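Local coordinates for protein putative tryptophan halogenase (PDB 6Y1W) that belongs to the flavin-dependent tryptophan halogenase family and probably uses reduced FAD, oxygen and a halide ion to halogenate an aromatic substrate, at residues Glu255-Pro260 / Met274-Leu279; Phe263-Ala268 / Asn306-Ala311; Arg327-Asn332 / Val359-Thr364. One frame throughout, in Å; residues are numbered along the deposited sequence. Where two conformers were deposited one is given.

Contact 1 (Glu255-Pro260 / Met274-Leu279); sequences ESVGAP and MWRIPL
Pro260 and Pro278 mark the closest backbone approach here, with Pro260 CA and Pro278 CA 5.5 Å apart, and the touching parts of the two segments run in directions 74° from one another. The contact is that of a loop folded against the end of a β-strand. Segment 274-279 holds the last residues of strand 272-278 in the seven-stranded mixed sheet, whereas 255-260 is irregular chain connecting strands 248-254 and 263-268 of that same sheet. The segments share no regular backbone pairing; they are joined by a proline-proline touch, a methyl-guanidinium approach and water bridges.

The two proline rings supply the apolar part. Each sends its CB toward the other segment, and Pro260 CB meets Pro278 CB at 4.0 Å, close to van der Waals distance. Pro278 also packs against His164 of strand 162-166.

The second point of approach belongs to Arg276. With CG anti to the backbone N (chi1 -167°) and the chain extended as far as NE, its guanidinium is carried well beyond the strand to the loop. There the methyl Val257 CG2 approaches Arg276 NH2 obliquely at 4.1 Å. The guanidinium reaches the loop backbone through water. Arg276 NH2 gives hydrogen bonds to two waters, each 3.0 Å from it: one lies within hydrogen-bonding distance of Glu255 O, and the other, lying in the guanidinium plane at its edge, accepts from the backbone N-H of Val257. A single terminal nitrogen is thus linked through water to backbone atoms of both Glu255 and Val257.

A third water links Leu279 O, to which it donates at 2.7 Å, with Ser256 OG, which in one of the two conformers of Ser256 lies 2.7 Å from it.

Contact 2 (Phe263-Ala268 / Asn306-Ala311); sequences FTRARA and NLQGRA
Arg267 and Asn306 make the tight part of this contact: Arg267 NH1 donates to Asn306 OD1 at 2.8 Å with an N-H...O angle of 151°. The bond lies in the carbonyl plane on a lone pair of the amide, and within the guanidinium plane as well, although the two planes are steeply inclined to each other. Arg267 NE forms a salt bridge with Glu95, which anchors the group a second time.

Arg265, two residues back on the same strand face, lies beside it. The two chains bend in opposite senses at chi3 (79° in Arg265, -76° in Arg267), which brings Arg267 NH2 3.3 Å above the guanidinium plane of Arg265, over its centre.

Looser contacts follow on the water-filled side. Arg265 and Gln308 hold their flat groups nearly coplanar but too far apart to bond directly; one water mediates, accepting from Arg265 NH2 at 3.1 Å while lying within reach of Asn306 O and Gln308 OE1. A second water accepts from Arg267 NH1 at 2.9 Å and donates to Asn306 O at a long 3.3 Å.

The contact thereby ties strand 263-268, held between strands 91-99 and 272-278, to the loop leading from helix 296-306 to edge strand 316-319.

Contact 3 (Arg327-Asn332 / Val359-Thr364); sequences RVWEKN and VRLLQT
Trp329 carries the apolar packing, meeting both Leu361 and Thr364 through the far end of its six-membered ring. Leu361 CD1 lies obliquely to the indole, 3.9 Å from Trp329 CZ3 and 4.0 Å from Trp329 CH2, the two side chains crossing at about a right angle. Thr364 comes at the ring edge, close to the ring plane: in one of its two conformers Thr364 CG2 is 3.9 Å from Trp329 CZ3. A first torsion of -171° turns the indole away from its own backbone nitrogen and toward the helix.

Aromatic contacts continue outside the two segments, where Tyr377 of helix 371-397 meets the Trp329 ring edge-to-face and also makes a cation-pi contact with Arg360.

In the fold, strand 329-330 is the edge of the mixed eight-stranded sheet that contains the Rossmann-type strands 18-22 and 44-49, consistent with the FAD-binding part of a flavin-dependent halogenase. Helix 350-363 packs close by, with Leu362 against helix 25-39 and Leu361 against Leu219 of strand 217-220.

Polar interactions hold each segment separately. Arg327 NE donates to Glu330 OE1 at 2.7 Å, nearly straight at 173°, as part of a salt bridge that meets the carboxylate on its syn side but 31° out of its plane. The indole N-H of Trp329 makes a weak hydrogen bond to Lys331 O. Thr364 N bonds to Leu361 O at 3.1 Å.

The second subunit adds further bonds: His460 of that chain bonds to Leu362 O, and Gln363 NE2 bonds to the backbone oxygen of Trp116 of the second subunit.

From the N terminus, residues 255-260 come first, and contact 1 closes a short loop when the chain returns along strand 272-278. Contact 2 has by then opened at 263-268 and closes only at 306-311, beyond helix 296-306, so the two alternate along the chain and cross. They also touch in space: Met274 N lies 2.8 Å from Arg267 O, a probable hydrogen bond, and Glu255 forms a salt bridge with Arg310. Both serve the seven-stranded sheet and its loops. Contact 3 opens and closes later, in series, on the opposite side of the chain's centre; the centre of contact 3 is about 37 Å from the centres of contact 1 and contact 2. It ties the edge of the eight-stranded sheet to helix 350-363.

Contact 1 (Glu255-Pro260 / Met274-Leu279)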
loop_
_atom_site.group_PDB
_atom_site.type_symbol
_atom_site.label_atom_id
_atom_site.label_comp_id
_atom_site.label_asym_id
_atom_site.label_seq_id
_atom_site.Cartn_x
_atom_site.Cartn_y
_atom_site.Cartn_z
ATOM N N GLU A 255 -24.976 -8.110 33.583
ATOM C CA GLU A 255 -24.770 -9.548 33.527
ATOM C C GLU A 255 -25.147 -10.103 32.147
ATOM O O GLU A 255 -25.974 -9.543 31.410
ATOM C CB GLU A 255 -25.572 -10.260 34.638
ATOM C CG GLU A 255 -27.007 -10.151 34.458
ATOM C CD GLU A 255 -27.806 -10.461 35.748
ATOM O OE1 GLU A 255 -27.293 -11.122 36.700
ATOM O OE2 GLU A 255 -28.964 -10.027 35.776
ATOM N N SER A 256 -24.520 -11.218 31.799
ATOM C CA SER A 256 -24.897 -11.940 30.595
ATOM C C SER A 256 -26.304 -12.514 30.743
ATOM O O SER A 256 -26.697 -12.968 31.826
ATOM C CB SER A 256 -23.907 -13.072 30.343
ATOM O OG SER A 256 -22.569 -12.587 30.420
ATOM N N VAL A 257 -27.058 -12.501 29.648
ATOM C CA VAL A 257 -28.398 -13.078 29.629
ATOM C C VAL A 257 -28.496 -14.243 28.664
ATOM O O VAL A 257 -29.596 -14.738 28.401
ATOM C CB VAL A 257 -29.466 -12.023 29.301
ATOM C CG1 VAL A 257 -29.486 -10.958 30.373
ATOM C CG2 VAL A 257 -29.262 -11.424 27.917
ATOM N N GLY A 258 -27.372 -14.691 28.143
ATOM C CA GLY A 258 -27.366 -15.747 27.152
ATOM C C GLY A 258 -25.948 -15.957 26.676
ATOM O O GLY A 258 -25.001 -15.327 27.161
ATOM N N ALA A 259 -25.812 -16.861 25.718
ATOM C CA ALA A 259 -24.511 -17.163 25.173
ATOM C C ALA A 259 -23.927 -15.917 24.504
ATOM O O ALA A 259 -24.656 -15.085 23.954
ATOM C CB ALA A 259 -24.622 -18.309 24.166
ATOM N N PRO A 260 -22.607 -15.767 24.544
ATOM C CA PRO A 260 -21.994 -14.567 23.954
ATOM C C PRO A 260 -22.092 -14.590 22.433
ATOM O O PRO A 260 -21.681 -15.551 21.782
ATOM C CB PRO A 260 -20.534 -14.649 24.421
ATOM C CG PRO A 260 -20.307 -16.162 24.630
ATOM C CD PRO A 260 -21.627 -16.646 25.195
ATOM N N MET A 274 -25.186 3.322 20.747
ATOM C CA MET A 274 -24.871 2.509 21.921
ATOM C C MET A 274 -24.030 1.316 21.508
ATOM O O MET A 274 -24.319 0.672 20.503
ATOM C CB MET A 274 -26.157 2.001 22.584
ATOM C CG MET A 274 -26.908 3.085 23.380
ATOM S SD MET A 274 -28.610 2.482 23.648
ATOM C CE MET A 274 -29.468 2.789 22.093
ATOM N N TRP A 275 -23.007 0.985 22.309
ATOM C CA TRP A 275 -22.300 -0.268 22.090
ATOM C C TRP A 275 -22.778 -1.359 23.042
ATOM O O TRP A 275 -23.219 -1.093 24.172
ATOM C CB TRP A 275 -20.778 -0.121 22.272
ATOM C CG TRP A 275 -20.224 0.032 23.684
ATOM C CD1 TRP A 275 -19.963 -0.981 24.607
ATOM C CD2 TRP A 275 -19.762 1.244 24.285
ATOM N NE1 TRP A 275 -19.391 -0.440 25.749
ATOM C CE2 TRP A 275 -19.285 0.924 25.582
ATOM C CE3 TRP A 275 -19.737 2.585 23.866
ATOM C CZ2 TRP A 275 -18.740 1.881 26.436
ATOM C CZ3 TRP A 275 -19.220 3.536 24.727
ATOM C CH2 TRP A 275 -18.749 3.187 26.010
ATOM N N ARG A 276 -22.639 -2.600 22.585
ATOM C CA ARG A 276 -22.859 -3.786 23.422
ATOM C C ARG A 276 -21.783 -4.786 23.054
ATOM O O ARG A 276 -21.640 -5.124 21.876
ATOM C CB ARG A 276 -24.267 -4.355 23.184
ATOM C CG ARG A 276 -24.632 -5.380 24.259
ATOM C CD ARG A 276 -26.132 -5.724 24.267
ATOM N NE ARG A 276 -26.424 -6.672 25.364
ATOM C CZ ARG A 276 -26.327 -7.995 25.258
ATOM N NH1 ARG A 276 -25.963 -8.547 24.111
ATOM N NH2 ARG A 276 -26.614 -8.789 26.307
ATOM N N ILE A 277 -20.964 -5.199 24.039
ATOM C CA ILE A 277 -19.758 -5.976 23.792
ATOM C C ILE A 277 -19.752 -7.193 24.713
ATOM O O ILE A 277 -19.762 -7.033 25.934
ATOM C CB ILE A 277 -18.514 -5.107 24.052
ATOM C CG1 ILE A 277 -18.358 -4.063 22.930
ATOM C CG2 ILE A 277 -17.236 -5.955 24.226
ATOM C CD1 ILE A 277 -17.325 -2.982 23.336
ATOM N N PRO A 278 -19.756 -8.435 24.183
ATOM C CA PRO A 278 -19.820 -9.604 25.065
ATOM C C PRO A 278 -18.457 -10.042 25.564
ATOM O O PRO A 278 -17.541 -10.265 24.759
ATOM C CB PRO A 278 -20.434 -10.685 24.160
ATOM C CG PRO A 278 -19.815 -10.381 22.803
ATOM C CD PRO A 278 -19.853 -8.828 22.756
ATOM N N LEU A 279 -18.324 -10.220 26.887
ATOM C CA LEU A 279 -17.175 -10.884 27.496
ATOM C C LEU A 279 -17.623 -12.267 27.976
ATOM O O LEU A 279 -18.794 -12.648 27.822
ATOM C CB LEU A 279 -16.603 -10.035 28.634
ATOM C CG LEU A 279 -16.086 -8.674 28.141
ATOM C CD1 LEU A 279 -15.566 -7.879 29.346
ATOM C CD2 LEU A 279 -14.998 -8.808 27.076
HETATM O O HOH W 1 -26.445 -8.115 29.238
HETATM O O HOH W 2 -21.470 -13.031 28.005
HETATM O O HOH W 3 -26.063 -11.661 27.012
#

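Contact 2 (Phe263-Ala268 / Asn306-Ala311)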
loop_
_atom_site.group_PDB
_atom_site.type_symbol
_atom_site.label_atom_id
_atom_site.label_comp_id
_atom_site.label_asym_id
_atom_site.label_seq_id
_atom_site.Cartn_x
_atom_site.Cartn_y
_atom_site.Cartn_z
ATOM N N PHE A 263 -20.339 -10.692 17.658
ATOM C CA PHE A 263 -20.226 -9.360 17.087
ATOM C C PHE A 263 -20.343 -8.319 18.192
ATOM O O PHE A 263 -20.894 -8.566 19.265
ATOM C CB PHE A 263 -21.293 -9.138 15.999
ATOM C CG PHE A 263 -22.699 -9.307 16.502
ATOM C CD1 PHE A 263 -23.342 -8.256 17.125
ATOM C CD2 PHE A 263 -23.352 -10.538 16.408
ATOM C CE1 PHE A 263 -24.616 -8.403 17.624
ATOM C CE2 PHE A 263 -24.633 -10.709 16.923
ATOM C CZ PHE A 263 -25.267 -9.656 17.526
ATOM N N THR A 264 -19.788 -7.142 17.910
ATOM C CA THR A 264 -20.044 -5.936 18.688
ATOM C C THR A 264 -21.294 -5.303 18.116
ATOM O O THR A 264 -21.475 -5.309 16.899
ATOM C CB THR A 264 -18.847 -4.988 18.548
ATOM O OG1 THR A 264 -17.702 -5.565 19.192
ATOM C CG2 THR A 264 -19.180 -3.604 19.124
ATOM N N ARG A 265 -22.172 -4.791 18.980
ATOM C CA ARG A 265 -23.370 -4.114 18.489
ATOM C C ARG A 265 -23.179 -2.611 18.574
ATOM O O ARG A 265 -22.714 -2.101 19.595
ATOM C CB ARG A 265 -24.608 -4.555 19.274
ATOM C CG ARG A 265 -25.928 -4.137 18.605
ATOM C CD ARG A 265 -27.097 -4.768 19.358
ATOM N NE ARG A 265 -27.392 -4.025 20.577
ATOM C CZ ARG A 265 -28.161 -4.479 21.560
ATOM N NH1 ARG A 265 -28.703 -5.697 21.452
ATOM N NH2 ARG A 265 -28.394 -3.709 22.626
ATOM N N ALA A 266 -23.531 -1.906 17.483
ATOM C CA ALA A 266 -23.486 -0.442 17.409
ATOM C C ALA A 266 -24.880 0.033 17.032
ATOM O O ALA A 266 -25.237 0.020 15.846
ATOM C CB ALA A 266 -22.471 0.023 16.367
ATOM N N ARG A 267 -25.671 0.448 18.031
ATOM C CA ARG A 267 -27.089 0.717 17.805
ATOM C C ARG A 267 -27.309 2.224 17.840
ATOM O O ARG A 267 -27.255 2.830 18.919
ATOM C CB ARG A 267 -27.941 0.029 18.860
ATOM C CG ARG A 267 -29.463 0.348 18.672
ATOM C CD ARG A 267 -30.281 -0.359 19.770
ATOM N NE ARG A 267 -30.357 -1.781 19.435
ATOM C CZ ARG A 267 -30.933 -2.688 20.219
ATOM N NH1 ARG A 267 -31.452 -2.312 21.393
ATOM N NH2 ARG A 267 -30.992 -3.952 19.823
ATOM N N ALA A 268 -27.621 2.809 16.678
ATOM C CA ALA A 268 -27.845 4.251 16.619
ATOM C C ALA A 268 -29.170 4.624 17.277
ATOM O O ALA A 268 -30.127 3.856 17.260
ATOM C CB ALA A 268 -27.845 4.726 15.171
ATOM N N ASN A 306 -32.318 0.283 26.851
ATOM C CA ASN A 306 -31.795 -0.733 25.961
ATOM C C ASN A 306 -31.015 -1.834 26.664
ATOM O O ASN A 306 -30.648 -2.806 26.001
ATOM C CB ASN A 306 -30.873 -0.084 24.904
ATOM C CG ASN A 306 -31.671 0.644 23.817
ATOM O OD1 ASN A 306 -31.964 0.079 22.777
ATOM N ND2 ASN A 306 -32.084 1.880 24.101
ATOM N N LEU A 307 -30.764 -1.714 27.970
ATOM C CA LEU A 307 -29.986 -2.726 28.683
ATOM C C LEU A 307 -30.778 -4.016 28.803
ATOM O O LEU A 307 -32.013 -4.012 28.850
ATOM C CB LEU A 307 -29.589 -2.245 30.083
ATOM C CG LEU A 307 -28.594 -1.071 30.166
ATOM C CD1 LEU A 307 -28.261 -0.720 31.603
ATOM C CD2 LEU A 307 -27.314 -1.405 29.425
ATOM N N GLN A 308 -30.053 -5.128 28.748
ATOM C CA GLN A 308 -30.554 -6.443 29.119
ATOM C C GLN A 308 -29.745 -6.939 30.302
ATOM O O GLN A 308 -28.514 -6.793 30.323
ATOM C CB GLN A 308 -30.431 -7.443 27.986
ATOM C CG GLN A 308 -31.244 -7.095 26.753
ATOM C CD GLN A 308 -30.790 -7.910 25.568
ATOM O OE1 GLN A 308 -30.078 -7.411 24.693
ATOM N NE2 GLN A 308 -31.169 -9.190 25.548
ATOM N N GLY A 309 -30.436 -7.493 31.289
ATOM C CA GLY A 309 -29.798 -7.988 32.487
ATOM C C GLY A 309 -29.561 -6.896 33.515
ATOM O O GLY A 309 -29.580 -5.694 33.225
ATOM N N ARG A 310 -29.292 -7.328 34.742
ATOM C CA ARG A 310 -29.043 -6.345 35.785
ATOM C C ARG A 310 -27.675 -5.689 35.591
ATOM O O ARG A 310 -26.713 -6.315 35.127
ATOM C CB ARG A 310 -29.093 -7.007 37.164
ATOM C CG ARG A 310 -30.526 -7.452 37.534
ATOM C CD ARG A 310 -30.540 -8.377 38.752
ATOM N NE ARG A 310 -29.819 -9.618 38.497
ATOM C CZ ARG A 310 -29.665 -10.606 39.384
ATOM N NH1 ARG A 310 -30.185 -10.493 40.605
ATOM N NH2 ARG A 310 -29.003 -11.695 39.047
ATOM N N ALA A 311 -27.593 -4.427 35.985
ATOM C CA ALA A 311 -26.315 -3.726 35.978
ATOM C C ALA A 311 -25.379 -4.290 37.036
ATOM O O ALA A 311 -25.773 -4.521 38.190
ATOM C CB ALA A 311 -26.534 -2.238 36.236
HETATM O O HOH W 4 -29.209 -4.773 25.372
HETATM O O HOH W 5 -32.174 -4.250 23.465
#

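Contact 3 (Arg327-Asn332 / Val359-Thr364)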
loop_
_atom_site.group_PDB
_atom_site.type_symbol
_atom_site.label_atom_id
_atom_site.label_comp_id
_atom_site.label_asym_id
_atom_site.label_seq_id
_atom_site.Cartn_x
_atom_site.Cartn_y
_atom_site.Cartn_z
ATOM N N ARG A 327 1.532 16.861 15.746
ATOM C CA ARG A 327 2.677 15.990 15.558
ATOM C C ARG A 327 2.652 14.986 16.695
ATOM O O ARG A 327 2.414 15.368 17.839
ATOM C CB ARG A 327 3.988 16.813 15.558
ATOM C CG ARG A 327 4.034 17.803 14.410
ATOM C CD ARG A 327 5.236 18.750 14.501
ATOM N NE ARG A 327 5.266 19.533 15.728
ATOM C CZ ARG A 327 4.434 20.534 16.012
ATOM N NH1 ARG A 327 3.478 20.880 15.144
ATOM N NH2 ARG A 327 4.554 21.188 17.160
ATOM N N VAL A 328 2.809 13.706 16.378
ATOM C CA VAL A 328 2.790 12.736 17.470
ATOM C C VAL A 328 4.183 12.496 18.029
ATOM O O VAL A 328 4.299 12.089 19.194
ATOM C CB VAL A 328 2.133 11.418 17.026
ATOM C CG1 VAL A 328 0.637 11.662 16.858
ATOM C CG2 VAL A 328 2.700 10.918 15.725
ATOM N N TRP A 329 5.226 12.807 17.261
ATOM C CA TRP A 329 6.602 12.729 17.736
ATOM C C TRP A 329 7.132 14.154 17.700
ATOM O O TRP A 329 7.197 14.765 16.626
ATOM C CB TRP A 329 7.443 11.823 16.841
ATOM C CG TRP A 329 8.841 11.511 17.381
ATOM C CD1 TRP A 329 9.562 12.222 18.289
ATOM C CD2 TRP A 329 9.630 10.387 17.021
ATOM N NE1 TRP A 329 10.780 11.610 18.512
ATOM C CE2 TRP A 329 10.856 10.490 17.737
ATOM C CE3 TRP A 329 9.439 9.316 16.154
ATOM C CZ2 TRP A 329 11.854 9.544 17.635
ATOM C CZ3 TRP A 329 10.470 8.362 16.023
ATOM C CH2 TRP A 329 11.666 8.504 16.760
ATOM N N GLU A 330 7.485 14.675 18.866
ATOM C CA GLU A 330 8.010 16.039 18.978
ATOM C C GLU A 330 9.269 15.945 19.821
ATOM O O GLU A 330 9.206 15.459 20.953
ATOM C CB GLU A 330 6.963 16.959 19.618
ATOM C CG GLU A 330 7.453 18.354 19.975
ATOM C CD GLU A 330 7.390 19.282 18.803
ATOM O OE1 GLU A 330 7.020 18.822 17.701
ATOM O OE2 GLU A 330 7.724 20.471 18.986
ATOM N N LYS A 331 10.402 16.408 19.269
ATOM C CA LYS A 331 11.681 16.324 19.979
ATOM C C LYS A 331 11.901 14.876 20.427
ATOM O O LYS A 331 11.922 13.988 19.586
ATOM C CB LYS A 331 11.727 17.297 21.153
ATOM C CG LYS A 331 11.455 18.783 20.736
ATOM C CD LYS A 331 11.890 19.791 21.802
ATOM C CE LYS A 331 11.760 21.237 21.286
ATOM N NZ LYS A 331 12.204 21.291 19.883
ATOM N N ASN A 332 12.094 14.629 21.721
ATOM C CA ASN A 332 12.345 13.265 22.195
ATOM C C ASN A 332 11.132 12.661 22.904
ATOM O O ASN A 332 11.283 11.842 23.815
ATOM C CB ASN A 332 13.576 13.202 23.111
ATOM C CG ASN A 332 13.394 13.970 24.425
ATOM O OD1 ASN A 332 12.617 14.913 24.523
ATOM N ND2 ASN A 332 14.096 13.538 25.453
ATOM N N VAL A 359 4.341 -0.053 16.953
ATOM C CA VAL A 359 4.997 -0.802 15.892
ATOM C C VAL A 359 5.759 0.145 14.980
ATOM O O VAL A 359 6.898 -0.134 14.581
ATOM C CB VAL A 359 3.966 -1.637 15.108
ATOM C CG1 VAL A 359 4.611 -2.244 13.814
ATOM C CG2 VAL A 359 3.460 -2.763 16.005
ATOM N N ARG A 360 5.165 1.291 14.657
ATOM C CA ARG A 360 5.881 2.238 13.806
ATOM C C ARG A 360 7.132 2.748 14.500
ATOM O O ARG A 360 8.179 2.898 13.857
ATOM C CB ARG A 360 4.989 3.417 13.424
ATOM C CG ARG A 360 5.608 4.268 12.308
ATOM C CD ARG A 360 4.791 5.533 12.087
ATOM N NE ARG A 360 3.380 5.193 11.864
ATOM C CZ ARG A 360 2.389 5.502 12.694
ATOM N NH1 ARG A 360 2.601 6.169 13.825
ATOM N NH2 ARG A 360 1.151 5.114 12.374
ATOM N N LEU A 361 7.047 2.995 15.820
ATOM C CA LEU A 361 8.226 3.448 16.572
ATOM C C LEU A 361 9.313 2.384 16.538
ATOM O O LEU A 361 10.502 2.692 16.367
ATOM C CB LEU A 361 7.855 3.731 18.025
ATOM C CG LEU A 361 9.009 4.187 18.951
ATOM C CD1 LEU A 361 9.817 5.375 18.392
ATOM C CD2 LEU A 361 8.437 4.559 20.353
ATOM N N LEU A 362 8.928 1.117 16.765
ATOM C CA LEU A 362 9.944 0.064 16.759
ATOM C C LEU A 362 10.569 -0.085 15.368
ATOM O O LEU A 362 11.769 -0.400 15.243
ATOM C CB LEU A 362 9.324 -1.250 17.249
ATOM C CG LEU A 362 9.020 -1.191 18.748
ATOM C CD1 LEU A 362 8.319 -2.487 19.223
ATOM C CD2 LEU A 362 10.275 -0.912 19.576
ATOM N N GLN A 363 9.786 0.129 14.314
ATOM C CA GLN A 363 10.351 0.052 12.968
ATOM C C GLN A 363 11.249 1.231 12.627
ATOM O O GLN A 363 11.999 1.146 11.649
ATOM C CB GLN A 363 9.219 -0.069 11.936
ATOM C CG GLN A 363 8.577 -1.433 12.008
ATOM C CD GLN A 363 7.436 -1.582 11.076
ATOM O OE1 GLN A 363 6.708 -0.635 10.831
ATOM N NE2 GLN A 363 7.224 -2.797 10.589
ATOM N N THR A 364 11.210 2.309 13.401
ATOM C CA THR A 364 12.109 3.441 13.184
ATOM C C THR A 364 12.879 3.765 14.458
ATOM O O THR A 364 13.225 4.921 14.724
ATOM C CB THR A 364 11.349 4.669 12.685
ATOM O OG1 THR A 364 12.287 5.698 12.324
ATOM C CG2 THR A 364 10.428 5.176 13.756
#